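Local coordinates for protein SAM-dependent O-methyltransferase (Thermotoga maritima, PDB 1O54) that probably methylates N1 of adenosine 58 in tRNA, using S-adenosyl-L-methionine as the methyl donor, at residues A[18-23]-A[61-66]; A[24-29]-A[36-41]; A[198-203]-A[229-234]. All coordinates share one frame; numbering follows the deposited sequence.

From the N terminus, the chain passes through residues 18-23 and at once into strand 25-30, which pairs with strand 35-39 in contact 2. Only later does it return, at 61-66, to close contact 1, so the hairpin of contact 2 falls within the longer loop of contact 1. The two touch, L20 packing on V26, in the small N-terminal beta domain. Contact 3 follows in series, its centre about 47 Å from that of contact 1 and about 43 Å from that of contact 2; it joins helix 196-202 to strand 231-232 in the methyltransferase domain. In the tetramer the two ends meet between subunits: R233, from the 229-234 segment of a second subunit, packs on L27.

Contact 1: residues A[18-23]-A[61-66]; sequences DTLKPG and KGPGEI
The type II beta turn from G62 to E65 presents its proline, P63, to D18 and L20 in the loop that leads into strand 25-30. The pyrrolidine ring meets D18 with its outer carbon: P63 CG is 3.7 Å from the carbonyl D18 O and 4.1 Å from D18 CB. An acid suits position 18 because D18 OD2, apart from this packing, forms a salt bridge with K204 NZ of the second subunit. Buried L20, with CG anti to its own carbonyl carbon (chi1 -55°), offers a branched apolar end to the turn: L20 CD1 lies 3.9 Å from G62 CA, and L20 CG approaches P63 CD at 4.4 Å. Glycine suits position 62, since a CB there would be crowded by E65 OE2 as that side chain now lies.

Within the turn, P63 takes the second position, where its ring holds phi near the required value, and G64 the third, whose positive phi (92°) would press a side chain against the preceding carbonyl oxygen. The turn is closed by E65 N bonding to G62 O at 3.1 Å, and G64 and E65 bond through their backbones to I77, joining it to the antiparallel sheet of the N-terminal domain. L20 and P63 both rest on I79. No direct hydrogen bond spans the segments; one water instead accepts from L20 N (2.9 Å) and donates to K61 O (3.2 Å).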
loop_
_atom_site.group_PDB
_atom_site.type_symbol
_atom_site.label_atom_id
_atom_site.label_comp_id
_atom_site.label_asym_id
_atom_site.label_seq_id
_atom_site.Cartn_x
_atom_site.Cartn_y
_atom_site.Cartn_z
ATOM N N ASP A 18 32.148 -19.464 -12.012
ATOM C CA ASP A 18 32.127 -18.702 -10.750
ATOM C C ASP A 18 33.459 -18.735 -9.989
ATOM O O ASP A 18 33.534 -18.228 -8.882
ATOM C CB ASP A 18 31.090 -19.279 -9.805
ATOM C CG ASP A 18 29.658 -18.939 -10.184
ATOM O OD1 ASP A 18 29.432 -18.199 -11.167
ATOM O OD2 ASP A 18 28.723 -19.404 -9.499
ATOM N N THR A 19 34.486 -19.349 -10.562
ATOM C CA THR A 19 35.816 -19.406 -9.939
ATOM C C THR A 19 36.351 -18.001 -9.647
ATOM O O THR A 19 36.284 -17.132 -10.516
ATOM C CB THR A 19 36.762 -20.145 -10.879
ATOM O OG1 THR A 19 36.312 -21.497 -11.029
ATOM C CG2 THR A 19 38.174 -20.255 -10.276
ATOM N N LEU A 20 36.850 -17.765 -8.434
ATOM C CA LEU A 20 37.284 -16.419 -8.056
ATOM C C LEU A 20 38.703 -16.185 -8.535
ATOM O O LEU A 20 39.605 -16.993 -8.284
ATOM C CB LEU A 20 37.223 -16.221 -6.545
ATOM C CG LEU A 20 35.849 -16.527 -5.940
ATOM C CD1 LEU A 20 35.971 -16.561 -4.454
ATOM C CD2 LEU A 20 34.826 -15.515 -6.390
ATOM N N LYS A 21 38.895 -15.092 -9.260
ATOM C CA LYS A 21 40.229 -14.721 -9.709
ATOM C C LYS A 21 40.469 -13.219 -9.597
ATOM O O LYS A 21 39.525 -12.440 -9.389
ATOM C CB LYS A 21 40.475 -15.223 -11.124
ATOM C CG LYS A 21 39.565 -14.688 -12.145
ATOM C CD LYS A 21 39.105 -15.789 -13.092
ATOM C CE LYS A 21 37.988 -15.277 -14.007
ATOM N NZ LYS A 21 36.620 -15.226 -13.343
ATOM N N PRO A 22 41.733 -12.825 -9.665
ATOM C CA PRO A 22 42.086 -11.413 -9.657
ATOM C C PRO A 22 41.209 -10.602 -10.598
ATOM O O PRO A 22 41.008 -10.963 -11.758
ATOM C CB PRO A 22 43.552 -11.430 -10.071
ATOM C CG PRO A 22 44.062 -12.688 -9.463
ATOM C CD PRO A 22 42.944 -13.684 -9.668
ATOM N N GLY A 23 40.651 -9.527 -10.045
ATOM C CA GLY A 23 39.831 -8.604 -10.798
ATOM C C GLY A 23 38.362 -8.933 -10.759
ATOM O O GLY A 23 37.551 -8.143 -11.221
ATOM N N LYS A 61 39.354 -19.787 -1.512
ATOM C CA LYS A 61 38.010 -20.174 -1.117
ATOM C C LYS A 61 37.159 -20.155 -2.376
ATOM O O LYS A 61 37.690 -20.235 -3.492
ATOM C CB LYS A 61 37.485 -19.209 -0.047
ATOM C CG LYS A 61 38.376 -19.069 1.194
ATOM C CD LYS A 61 37.899 -19.898 2.359
ATOM C CE LYS A 61 38.526 -19.448 3.686
ATOM N NZ LYS A 61 37.686 -19.913 4.831
ATOM N N GLY A 62 35.848 -20.031 -2.243
ATOM C CA GLY A 62 34.930 -20.135 -3.372
ATOM C C GLY A 62 33.590 -19.560 -2.931
ATOM O O GLY A 62 33.422 -19.310 -1.731
ATOM N N PRO A 63 32.645 -19.319 -3.842
ATOM C CA PRO A 63 31.359 -18.803 -3.431
ATOM C C PRO A 63 30.658 -19.767 -2.483
ATOM O O PRO A 63 30.679 -20.998 -2.699
ATOM C CB PRO A 63 30.593 -18.643 -4.750
ATOM C CG PRO A 63 31.624 -18.641 -5.767
ATOM C CD PRO A 63 32.704 -19.480 -5.311
ATOM N N GLY A 64 30.065 -19.196 -1.442
ATOM C CA GLY A 64 29.340 -19.942 -0.447
ATOM C C GLY A 64 30.216 -20.334 0.720
ATOM O O GLY A 64 29.710 -20.821 1.703
ATOM N N GLU A 65 31.516 -20.111 0.613
ATOM C CA GLU A 65 32.430 -20.433 1.709
ATOM C C GLU A 65 32.586 -19.277 2.703
ATOM O O GLU A 65 32.389 -18.109 2.370
ATOM C CB GLU A 65 33.805 -20.836 1.165
ATOM C CG GLU A 65 33.795 -22.092 0.321
ATOM C CD GLU A 65 35.197 -22.528 -0.121
ATOM O OE1 GLU A 65 36.185 -22.357 0.631
ATOM O OE2 GLU A 65 35.312 -23.045 -1.224
ATOM N N ILE A 66 33.014 -19.643 3.912
ATOM C CA ILE A 66 33.262 -18.718 5.009
ATOM C C ILE A 66 34.593 -17.983 4.862
ATOM O O ILE A 66 35.625 -18.560 4.468
ATOM C CB ILE A 66 33.236 -19.501 6.348
ATOM C CG1 ILE A 66 31.794 -19.924 6.643
ATOM C CG2 ILE A 66 33.834 -18.680 7.479
ATOM C CD1 ILE A 66 31.635 -20.974 7.719
HETATM O O HOH W 1 36.798 -19.918 -6.564
#

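Contact 2: residues A[24-29]-A[36-41]; sequences DRVLLS and FLVDLE
V26 and V38 face each other as a hydrogen-bonded pair in the antiparallel hairpin of strands 25-30 and 35-39, bound by V26 N to V38 O at 2.9 Å and V38 N to V26 O at 3.0 Å. On their face of the sheet the packing is tight. V26 CG2 meets V38 CG2 at 3.5 Å, while V26 CG1 touches L40 CD1, also at 3.5 Å. V26 and L40 cross at about a right angle, and both methyl pairs are closer than usual van der Waals contact, as the compact valines allow. L20 and L46 extend this apolar layer.

Across the sheet, the R25 and D39 end is looser and D39 is exposed, although L27 on the same face is buried. R25 and D39 lie side by side, yet D39 OD1, 3.7 Å from R25 NE, is well out of the guanidinium plane: a long salt bridge held by charge alone. R25 NH1 has E85 as a salt-bridge partner, and the R25 side chain crosses that of L37 at about a right angle, R25 NH2 lying 3.6 Å from L37 CD2. The geometry implies that the pairing rests mainly on nearly straight backbone bonds and close methyl contacts, whereas the long R25-D39 bridge probably adds only modest attraction.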
loop_
_atom_site.group_PDB
_atom_site.type_symbol
_atom_site.label_atom_id
_atom_site.label_comp_id
_atom_site.label_asym_id
_atom_site.label_seq_id
_atom_site.Cartn_x
_atom_site.Cartn_y
_atom_site.Cartn_z
ATOM N N ASP A 24 37.990 -10.094 -10.220
ATOM C CA ASP A 24 36.569 -10.431 -10.094
ATOM C C ASP A 24 35.916 -9.591 -8.997
ATOM O O ASP A 24 36.550 -9.213 -8.045
ATOM C CB ASP A 24 36.381 -11.915 -9.737
ATOM C CG ASP A 24 36.547 -12.854 -10.935
ATOM O OD1 ASP A 24 36.664 -12.392 -12.092
ATOM O OD2 ASP A 24 36.549 -14.106 -10.779
ATOM N N ARG A 25 34.630 -9.321 -9.144
ATOM C CA ARG A 25 33.859 -8.701 -8.062
ATOM C C ARG A 25 33.298 -9.773 -7.118
ATOM O O ARG A 25 32.821 -10.806 -7.555
ATOM C CB ARG A 25 32.723 -7.872 -8.658
ATOM C CG ARG A 25 33.226 -6.910 -9.731
ATOM C CD ARG A 25 32.425 -5.641 -9.871
ATOM N NE ARG A 25 32.310 -4.931 -8.590
ATOM C CZ ARG A 25 31.734 -3.740 -8.459
ATOM N NH1 ARG A 25 31.240 -3.108 -9.527
ATOM N NH2 ARG A 25 31.647 -3.174 -7.263
ATOM N N VAL A 26 33.408 -9.541 -5.824
ATOM C CA VAL A 26 32.826 -10.432 -4.834
ATOM C C VAL A 26 31.998 -9.614 -3.879
ATOM O O VAL A 26 32.239 -8.407 -3.682
ATOM C CB VAL A 26 33.898 -11.177 -3.990
ATOM C CG1 VAL A 26 34.643 -12.138 -4.849
ATOM C CG2 VAL A 26 34.822 -10.210 -3.340
ATOM N N LEU A 27 31.075 -10.290 -3.242
ATOM C CA LEU A 27 30.261 -9.703 -2.222
ATOM C C LEU A 27 30.508 -10.476 -0.944
ATOM O O LEU A 27 30.279 -11.690 -0.902
ATOM C CB LEU A 27 28.799 -9.811 -2.613
ATOM C CG LEU A 27 27.798 -9.325 -1.583
ATOM C CD1 LEU A 27 27.991 -7.876 -1.299
ATOM C CD2 LEU A 27 26.426 -9.574 -2.110
ATOM N N LEU A 28 31.004 -9.796 0.088
ATOM C CA LEU A 28 31.242 -10.427 1.375
ATOM C C LEU A 28 30.099 -10.069 2.337
ATOM O O LEU A 28 29.853 -8.882 2.593
ATOM C CB LEU A 28 32.581 -9.978 1.955
ATOM C CG LEU A 28 33.754 -10.140 0.988
ATOM C CD1 LEU A 28 35.050 -9.607 1.571
ATOM C CD2 LEU A 28 33.916 -11.610 0.571
ATOM N N SER A 29 29.418 -11.083 2.866
ATOM C CA SER A 29 28.185 -10.867 3.620
ATOM C C SER A 29 28.338 -11.370 5.057
ATOM O O SER A 29 28.692 -12.521 5.270
ATOM C CB SER A 29 27.048 -11.586 2.905
ATOM O OG SER A 29 25.821 -11.376 3.567
ATOM N N PHE A 36 29.832 -6.094 1.714
ATOM C CA PHE A 36 30.901 -5.320 1.096
ATOM C C PHE A 36 31.137 -5.834 -0.298
ATOM O O PHE A 36 31.465 -7.013 -0.449
ATOM C CB PHE A 36 32.178 -5.452 1.912
ATOM C CG PHE A 36 32.003 -5.106 3.344
ATOM C CD1 PHE A 36 32.026 -3.780 3.752
ATOM C CD2 PHE A 36 31.838 -6.089 4.285
ATOM C CE1 PHE A 36 31.863 -3.451 5.084
ATOM C CE2 PHE A 36 31.664 -5.775 5.612
ATOM C CZ PHE A 36 31.677 -4.447 6.017
ATOM N N LEU A 37 30.937 -4.971 -1.296
ATOM C CA LEU A 37 31.170 -5.304 -2.689
ATOM C C LEU A 37 32.545 -4.786 -3.039
ATOM O O LEU A 37 32.798 -3.570 -2.946
ATOM C CB LEU A 37 30.105 -4.659 -3.596
ATOM C CG LEU A 37 29.386 -5.587 -4.575
ATOM C CD1 LEU A 37 28.221 -4.861 -5.199
ATOM C CD2 LEU A 37 30.304 -6.089 -5.662
ATOM N N VAL A 38 33.438 -5.693 -3.420
ATOM C CA VAL A 38 34.822 -5.322 -3.703
ATOM C C VAL A 38 35.404 -6.034 -4.912
ATOM O O VAL A 38 34.979 -7.138 -5.283
ATOM C CB VAL A 38 35.715 -5.602 -2.493
ATOM C CG1 VAL A 38 35.229 -4.841 -1.295
ATOM C CG2 VAL A 38 35.751 -7.084 -2.174
ATOM N N ASP A 39 36.392 -5.379 -5.509
ATOM C CA ASP A 39 37.207 -5.964 -6.566
ATOM C C ASP A 39 38.301 -6.785 -5.914
ATOM O O ASP A 39 39.050 -6.278 -5.073
ATOM C CB ASP A 39 37.864 -4.875 -7.412
ATOM C CG ASP A 39 36.878 -3.848 -7.881
ATOM O OD1 ASP A 39 35.895 -4.242 -8.542
ATOM O OD2 ASP A 39 37.009 -2.627 -7.609
ATOM N N LEU A 40 38.411 -8.042 -6.315
ATOM C CA LEU A 40 39.445 -8.912 -5.791
ATOM C C LEU A 40 40.785 -8.570 -6.415
ATOM O O LEU A 40 40.944 -8.585 -7.621
ATOM C CB LEU A 40 39.129 -10.376 -6.085
ATOM C CG LEU A 40 38.108 -11.051 -5.185
ATOM C CD1 LEU A 40 38.034 -12.507 -5.623
ATOM C CD2 LEU A 40 38.525 -10.950 -3.702
ATOM N N GLU A 41 41.748 -8.261 -5.576
ATOM C CA GLU A 41 43.095 -8.029 -6.039
ATOM C C GLU A 41 44.049 -8.595 -4.999
ATOM O O GLU A 41 43.778 -8.542 -3.795
ATOM C CB GLU A 41 43.324 -6.534 -6.293
ATOM C CG GLU A 41 42.384 -5.880 -7.320
ATOM C CD GLU A 41 42.533 -6.388 -8.769
ATOM O OE1 GLU A 41 43.498 -7.133 -9.091
ATOM O OE2 GLU A 41 41.664 -6.030 -9.610
#

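Contact 3: residues A[198-203]-A[229-234]; sequences KCWEAL and LPFIRI
The indole of W200 grips P230 in two ways: its ring N-H bonds to the proline's carbonyl while P230 CD lies over one indole face. W200 NE1 is 2.9 Å from P230 O, which lies almost in the indole plane, but the bond is bent (141° at the hydrogen) and the donor sits above the carbonyl plane. P230 CD stands 3.8 Å from the centroid of the five-membered ring, a CH-pi contact. Proline suits the centre of an inverse gamma turn, in which F231 N bonds to L229 O at 2.9 Å. With CG anti to the backbone N (chi1 -174°), the W200 side chain extends toward 229-231; there the edge of its five-membered ring meets the face of F231 in a T-shaped pair, W200 CD1 lying 3.7 Å from F231 CE1 and the planes 87° apart. An alanine in place of W200 would probably leave P230 O without its indole donor and open a gap beside P230 and F231. L203 CD1 lies 4.4 Å from F231 CE2, at the ring's edge, and K269 makes a cation-pi contact with W200. The contact joins helix 196-202 to strand 231-232, antiparallel partner of strand 263-269, the reversed strand in the Rossmann-like sheet of class I methyltransferases.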
loop_
_atom_site.group_PDB
_atom_site.type_symbol
_atom_site.label_atom_id
_atom_site.label_comp_id
_atom_site.label_asym_id
_atom_site.label_seq_id
_atom_site.Cartn_x
_atom_site.Cartn_y
_atom_site.Cartn_z
ATOM N N LYS A 198 9.222 11.721 -31.283
ATOM C CA LYS A 198 10.379 10.994 -31.797
ATOM C C LYS A 198 10.337 9.519 -31.412
ATOM O O LYS A 198 10.759 8.679 -32.198
ATOM C CB LYS A 198 11.656 11.618 -31.238
ATOM C CG LYS A 198 11.934 13.058 -31.683
ATOM C CD LYS A 198 11.697 13.267 -33.144
ATOM N N CYS A 199 9.871 9.236 -30.187
ATOM C CA CYS A 199 9.671 7.869 -29.711
ATOM C C CYS A 199 8.673 7.127 -30.576
ATOM O O CYS A 199 8.936 6.038 -31.049
ATOM C CB CYS A 199 9.248 7.846 -28.230
ATOM S SG CYS A 199 10.522 8.534 -27.147
ATOM N N TRP A 200 7.527 7.740 -30.815
ATOM C CA TRP A 200 6.529 7.144 -31.696
ATOM C C TRP A 200 7.146 6.799 -33.052
ATOM O O TRP A 200 6.943 5.706 -33.573
ATOM C CB TRP A 200 5.320 8.083 -31.854
ATOM C CG TRP A 200 4.177 7.485 -32.640
ATOM C CD1 TRP A 200 3.101 6.799 -32.155
ATOM C CD2 TRP A 200 4.033 7.495 -34.058
ATOM N NE1 TRP A 200 2.294 6.382 -33.185
ATOM C CE2 TRP A 200 2.846 6.780 -34.367
ATOM C CE3 TRP A 200 4.787 8.037 -35.112
ATOM C CZ2 TRP A 200 2.384 6.624 -35.679
ATOM C CZ3 TRP A 200 4.357 7.826 -36.410
ATOM C CH2 TRP A 200 3.153 7.126 -36.678
ATOM N N GLU A 201 7.901 7.720 -33.623
ATOM C CA GLU A 201 8.462 7.517 -34.977
ATOM C C GLU A 201 9.393 6.305 -35.058
ATOM O O GLU A 201 9.478 5.641 -36.092
ATOM C CB GLU A 201 9.186 8.772 -35.434
ATOM C CG GLU A 201 8.223 9.908 -35.731
ATOM C CD GLU A 201 8.874 11.275 -35.900
ATOM O OE1 GLU A 201 10.118 11.418 -35.731
ATOM O OE2 GLU A 201 8.108 12.218 -36.210
ATOM N N ALA A 202 10.112 6.054 -33.977
ATOM C CA ALA A 202 11.106 4.965 -33.935
ATOM C C ALA A 202 10.498 3.571 -33.741
ATOM O O ALA A 202 11.127 2.582 -34.096
ATOM C CB ALA A 202 12.128 5.237 -32.853
ATOM N N LEU A 203 9.313 3.489 -33.150
ATOM C CA LEU A 203 8.686 2.207 -32.802
ATOM C C LEU A 203 8.052 1.500 -33.987
ATOM O O LEU A 203 7.466 2.154 -34.852
ATOM C CB LEU A 203 7.636 2.427 -31.726
ATOM C CG LEU A 203 8.227 2.692 -30.344
ATOM C CD1 LEU A 203 7.234 3.280 -29.432
ATOM C CD2 LEU A 203 8.717 1.379 -29.806
ATOM N N LEU A 229 -1.082 11.486 -29.910
ATOM C CA LEU A 229 -0.427 10.645 -30.922
ATOM C C LEU A 229 -1.111 9.273 -31.040
ATOM O O LEU A 229 -1.959 8.930 -30.201
ATOM C CB LEU A 229 1.038 10.453 -30.554
ATOM C CG LEU A 229 1.984 11.625 -30.801
ATOM C CD1 LEU A 229 3.228 11.386 -30.019
ATOM C CD2 LEU A 229 2.294 11.722 -32.258
ATOM N N PRO A 230 -0.808 8.503 -32.096
ATOM C CA PRO A 230 -1.398 7.172 -32.251
ATOM C C PRO A 230 -0.781 6.113 -31.298
ATOM O O PRO A 230 0.074 5.304 -31.684
ATOM C CB PRO A 230 -1.172 6.857 -33.736
ATOM C CG PRO A 230 -0.830 8.143 -34.362
ATOM C CD PRO A 230 -0.035 8.857 -33.294
ATOM N N PHE A 231 -1.307 6.146 -30.085
ATOM C CA PHE A 231 -0.948 5.234 -28.993
ATOM C C PHE A 231 -2.242 4.707 -28.392
ATOM O O PHE A 231 -3.239 5.477 -28.222
ATOM C CB PHE A 231 -0.198 5.978 -27.912
ATOM C CG PHE A 231 1.285 6.176 -28.180
ATOM C CD1 PHE A 231 1.810 7.460 -28.379
ATOM C CD2 PHE A 231 2.144 5.092 -28.213
ATOM C CE1 PHE A 231 3.169 7.636 -28.589
ATOM C CE2 PHE A 231 3.500 5.274 -28.419
ATOM C CZ PHE A 231 4.012 6.546 -28.585
ATOM N N ILE A 232 -2.251 3.413 -28.075
ATOM C CA ILE A 232 -3.382 2.784 -27.395
ATOM C C ILE A 232 -2.863 2.036 -26.182
ATOM O O ILE A 232 -1.626 1.985 -25.946
ATOM C CB ILE A 232 -4.171 1.858 -28.368
ATOM C CG1 ILE A 232 -3.284 0.687 -28.805
ATOM C CG2 ILE A 232 -4.694 2.677 -29.568
ATOM C CD1 ILE A 232 -4.083 -0.428 -29.458
ATOM N N ARG A 233 -3.798 1.419 -25.418
ATOM C CA ARG A 233 -3.435 0.620 -24.235
ATOM C C ARG A 233 -2.527 1.457 -23.318
ATOM O O ARG A 233 -1.519 0.979 -22.790
ATOM C CB ARG A 233 -2.781 -0.710 -24.639
ATOM C CG ARG A 233 -3.681 -1.620 -25.475
ATOM C CD ARG A 233 -3.008 -2.954 -25.806
ATOM N NE ARG A 233 -3.223 -3.937 -24.758
ATOM C CZ ARG A 233 -2.609 -5.105 -24.666
ATOM N NH1 ARG A 233 -1.710 -5.480 -25.552
ATOM N NH2 ARG A 233 -2.910 -5.916 -23.683
ATOM N N ILE A 234 -2.919 2.703 -23.084
ATOM C CA ILE A 234 -2.121 3.572 -22.191
ATOM C C ILE A 234 -2.472 3.204 -20.764
ATOM O O ILE A 234 -3.674 3.190 -20.364
ATOM C CB ILE A 234 -2.406 5.079 -22.458
ATOM C CG1 ILE A 234 -1.982 5.448 -23.868
ATOM C CG2 ILE A 234 -1.633 5.953 -21.460
ATOM C CD1 ILE A 234 -2.531 6.730 -24.348
#